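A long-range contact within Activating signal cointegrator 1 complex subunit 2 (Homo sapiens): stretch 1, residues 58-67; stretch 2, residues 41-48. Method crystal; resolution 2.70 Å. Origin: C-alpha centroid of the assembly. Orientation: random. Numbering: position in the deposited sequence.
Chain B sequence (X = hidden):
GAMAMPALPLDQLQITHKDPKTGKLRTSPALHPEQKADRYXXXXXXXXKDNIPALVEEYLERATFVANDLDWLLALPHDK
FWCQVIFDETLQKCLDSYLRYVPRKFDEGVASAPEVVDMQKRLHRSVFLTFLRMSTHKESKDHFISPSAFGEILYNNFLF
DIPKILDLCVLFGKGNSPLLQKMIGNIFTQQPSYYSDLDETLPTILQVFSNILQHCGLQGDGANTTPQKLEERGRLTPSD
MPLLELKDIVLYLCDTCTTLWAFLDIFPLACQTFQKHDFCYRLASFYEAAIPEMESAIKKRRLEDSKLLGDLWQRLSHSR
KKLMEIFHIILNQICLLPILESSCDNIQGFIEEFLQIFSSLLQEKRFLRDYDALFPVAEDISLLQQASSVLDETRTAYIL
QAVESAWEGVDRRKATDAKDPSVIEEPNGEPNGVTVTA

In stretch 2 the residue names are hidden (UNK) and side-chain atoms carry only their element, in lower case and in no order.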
# COMPACT_ATOMS: atom_id res chain seq x y z
N GLU B 58 7.32 -19.79 -0.87
CA GLU B 58 8.24 -18.80 -1.41
C GLU B 58 7.78 -17.39 -1.05
O GLU B 58 8.57 -16.56 -0.53
CB GLU B 58 8.35 -18.95 -2.93
CG GLU B 58 8.67 -20.35 -3.45
CD GLU B 58 9.04 -20.36 -4.93
OE1 GLU B 58 9.30 -19.27 -5.49
OE2 GLU B 58 9.05 -21.46 -5.54
N TYR B 59 6.51 -17.10 -1.34
CA TYR B 59 5.95 -15.81 -0.93
C TYR B 59 6.12 -15.59 0.56
O TYR B 59 6.45 -14.49 1.00
CB TYR B 59 4.47 -15.71 -1.32
CG TYR B 59 3.73 -14.72 -0.44
CD1 TYR B 59 3.81 -13.35 -0.68
CD2 TYR B 59 2.98 -15.15 0.66
CE1 TYR B 59 3.15 -12.44 0.13
CE2 TYR B 59 2.32 -14.24 1.47
CZ TYR B 59 2.41 -12.89 1.20
OH TYR B 59 1.76 -11.99 2.01
N LEU B 60 5.89 -16.64 1.37
CA LEU B 60 5.94 -16.49 2.82
C LEU B 60 7.34 -16.13 3.30
O LEU B 60 7.51 -15.26 4.15
CB LEU B 60 5.45 -17.77 3.50
CG LEU B 60 3.94 -17.96 3.60
CD1 LEU B 60 3.61 -19.31 4.21
CD2 LEU B 60 3.33 -16.83 4.40
N GLU B 61 8.35 -16.80 2.76
CA GLU B 61 9.74 -16.48 3.09
C GLU B 61 10.03 -15.00 2.82
O GLU B 61 10.46 -14.25 3.72
CB GLU B 61 10.67 -17.38 2.27
CG GLU B 61 12.06 -17.57 2.86
CD GLU B 61 13.01 -18.25 1.89
OE1 GLU B 61 13.80 -19.12 2.33
OE2 GLU B 61 12.98 -17.92 0.68
N ARG B 62 9.79 -14.57 1.58
CA ARG B 62 10.06 -13.18 1.22
C ARG B 62 9.28 -12.21 2.11
O ARG B 62 9.82 -11.23 2.64
CB ARG B 62 9.71 -12.96 -0.25
CG ARG B 62 10.45 -11.82 -0.90
CD ARG B 62 10.33 -11.89 -2.40
NE ARG B 62 11.51 -11.37 -3.08
CZ ARG B 62 12.45 -12.13 -3.62
NH1 ARG B 62 13.49 -11.58 -4.23
NH2 ARG B 62 12.34 -13.45 -3.59
N ALA B 63 7.99 -12.50 2.32
CA ALA B 63 7.15 -11.60 3.07
C ALA B 63 7.58 -11.49 4.52
O ALA B 63 7.46 -10.42 5.12
CB ALA B 63 5.69 -12.04 2.96
N THR B 64 8.09 -12.58 5.13
CA THR B 64 8.51 -12.48 6.53
C THR B 64 9.78 -11.68 6.66
O THR B 64 9.95 -10.93 7.64
CB THR B 64 8.68 -13.85 7.23
OG1 THR B 64 9.93 -14.44 6.87
CG2 THR B 64 7.53 -14.80 6.97
N PHE B 65 10.70 -11.82 5.70
CA PHE B 65 11.82 -10.88 5.68
C PHE B 65 11.34 -9.43 5.71
O PHE B 65 11.76 -8.63 6.57
CB PHE B 65 12.69 -11.13 4.45
CG PHE B 65 13.54 -12.35 4.56
CD1 PHE B 65 14.32 -12.56 5.68
CD2 PHE B 65 13.57 -13.28 3.54
CE1 PHE B 65 15.12 -13.68 5.78
CE2 PHE B 65 14.37 -14.41 3.63
CZ PHE B 65 15.15 -14.61 4.75
N VAL B 66 10.42 -9.09 4.80
CA VAL B 66 9.95 -7.71 4.70
C VAL B 66 9.29 -7.27 6.01
O VAL B 66 9.56 -6.18 6.53
CB VAL B 66 8.99 -7.54 3.51
CG1 VAL B 66 8.38 -6.14 3.52
CG2 VAL B 66 9.73 -7.77 2.20
N ALA B 67 8.40 -8.11 6.56
CA ALA B 67 7.62 -7.70 7.72
C ALA B 67 8.50 -7.56 8.96
O ALA B 67 8.29 -6.64 9.77
CB ALA B 67 6.49 -8.69 7.98
N UNK B 41 17.16 -4.93 2.81
CA UNK B 41 15.73 -4.99 2.54
C UNK B 41 15.50 -5.70 1.21
O UNK B 41 16.07 -5.29 0.19
c UNK B 41 13.06 -2.62 5.50
c UNK B 41 14.00 -1.97 6.29
c UNK B 41 15.30 -1.84 5.83
c UNK B 41 15.66 -2.36 4.60
c UNK B 41 15.11 -3.59 2.48
c UNK B 41 13.43 -3.15 4.28
c UNK B 41 14.73 -3.03 3.82
N UNK B 42 14.67 -6.73 1.21
CA UNK B 42 14.33 -7.41 -0.03
C UNK B 42 13.02 -6.85 -0.58
O UNK B 42 12.21 -6.24 0.12
c UNK B 42 13.03 -9.33 0.99
c UNK B 42 14.23 -8.94 0.13
c UNK B 42 15.49 -9.48 0.71
N UNK B 43 12.82 -7.07 -1.88
CA UNK B 43 11.63 -6.59 -2.56
C UNK B 43 10.44 -7.48 -2.23
O UNK B 43 10.57 -8.62 -1.78
c UNK B 43 11.86 -6.56 -4.07
c UNK B 43 13.11 -5.79 -4.49
c UNK B 43 13.77 -6.47 -5.67
c UNK B 43 12.78 -4.34 -4.80
N UNK B 44 9.25 -6.94 -2.49
CA UNK B 44 7.99 -7.61 -2.20
C UNK B 44 7.43 -8.21 -3.49
O UNK B 44 7.40 -7.55 -4.53
o UNK B 44 1.72 -8.64 -1.02
c UNK B 44 3.00 -8.15 -1.15
c UNK B 44 3.38 -7.56 -2.33
c UNK B 44 3.89 -8.26 -0.11
c UNK B 44 5.59 -7.17 -1.43
c UNK B 44 4.66 -7.07 -2.47
c UNK B 44 5.18 -7.77 -0.25
c UNK B 44 6.99 -6.63 -1.58
N UNK B 45 6.99 -9.47 -3.41
CA UNK B 45 6.26 -10.11 -4.48
C UNK B 45 4.91 -10.59 -3.95
O UNK B 45 4.84 -11.12 -2.84
c UNK B 45 10.28 -11.74 -7.09
c UNK B 45 8.44 -10.93 -5.57
c UNK B 45 7.05 -11.29 -5.06
c UNK B 45 8.78 -11.65 -6.87
n UNK B 45 10.86 -10.45 -7.57
N UNK B 46 3.83 -10.41 -4.71
CA UNK B 46 2.50 -10.78 -4.21
C UNK B 46 2.31 -12.28 -4.22
O UNK B 46 3.07 -13.01 -4.87
c UNK B 46 3.78 -9.78 -6.04
c UNK B 46 1.56 -10.09 -5.22
c UNK B 46 2.36 -10.01 -6.47
N UNK B 47 1.31 -12.79 -3.50
CA UNK B 47 1.11 -14.25 -3.38
C UNK B 47 0.70 -14.87 -4.70
O UNK B 47 0.22 -14.17 -5.61
c UNK B 47 -0.02 -14.36 -2.34
c UNK B 47 -0.65 -13.02 -2.28
c UNK B 47 0.44 -12.04 -2.57
N UNK B 48 0.84 -16.19 -4.84
CA UNK B 48 0.37 -16.86 -6.06
C UNK B 48 -1.13 -16.69 -6.21
O UNK B 48 -1.84 -16.31 -5.27
c UNK B 48 0.75 -18.32 -5.84
c UNK B 48 1.24 -17.17 -3.81
c UNK B 48 0.70 -18.47 -4.35

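Position 41 carries seven carbons, one leading into a ring of six, with no heteroatom. The nearest ring carbon lies 5.1 Å from O of Val66, so the ring flanks the contact without joining it. A bare six-carbon ring on one carbon is Phe41.

Position 42 has three side-chain carbons, the first carrying the other two. It points toward the helix, and one branch end meets CB of Phe65 at 3.9 Å and CG2 of Val66 at 3.8 Å. Branching at CB with carbon alone makes it Val42; the branch in question is CG2, which also lies 4.1 Å from CG of Arg62.

Position 43 shows four carbons, forked at the second. The CA-to-CB bond points sideways, and CB comes no nearer than 4.9 Å to stretch 1, at NE of Arg62. The fork identifies Leu43. Its backbone does the work: NE of Arg62 donates a weak hydrogen bond to O of Leu43, 3.2 Å long with an angle of 129° at the hydrogen, and that oxygen lies near the guanidinium plane.

Position 44 has one carbon, then a ring of six bearing an oxygen. CB points away, yet the ring's oxygen lies 4.2 Å from CE1 of Tyr59. A ring ending in oxygen is Tyr44; its OH is hydrogen-bonded elsewhere in the structure.

Position 45 is four carbons in a row ending in nitrogen. One carbon lies 3.8 Å from CD of Arg62, and another over one face of its guanidinium. This is Lys45, the atoms CG and CE. The like charges sit close, NZ of Lys45 being 4.4 Å from NH1 of Arg62, so the packing brings no charge pairing. O of Lys45 lies at the Tyr59 ring edge, 3.3 Å from CD1.

At 46 three carbons close a ring onto the backbone N; the CA-to-CB bond points away from the helix, and it is the backbone C that approaches CD1 of Tyr59, at 4.0 Å. This is Pro46. At 47 the same closed ring recurs, one carbon lying 3.8 Å from CE1 of Tyr59. This is Pro47, with CD at that distance and CB 4.2 Å from the centroid of the Tyr59 ring, almost on its normal, a CH-pi contact. At 48 a third such ring touches CB of Tyr59 at 4.3 Å; it is Pro48, and the atom is CD.

The rule is helix periodicity against a segment with no regular secondary structure. Tyr59, Arg62 and Val66, spaced three and four apart, meet the proline run, the Leu43 carbonyl and Val42 in turn. Apolar packing supplies most of the contacts, and one weak polar link joins them.

Stretch 2, residues 41-48: FVLYKPPP
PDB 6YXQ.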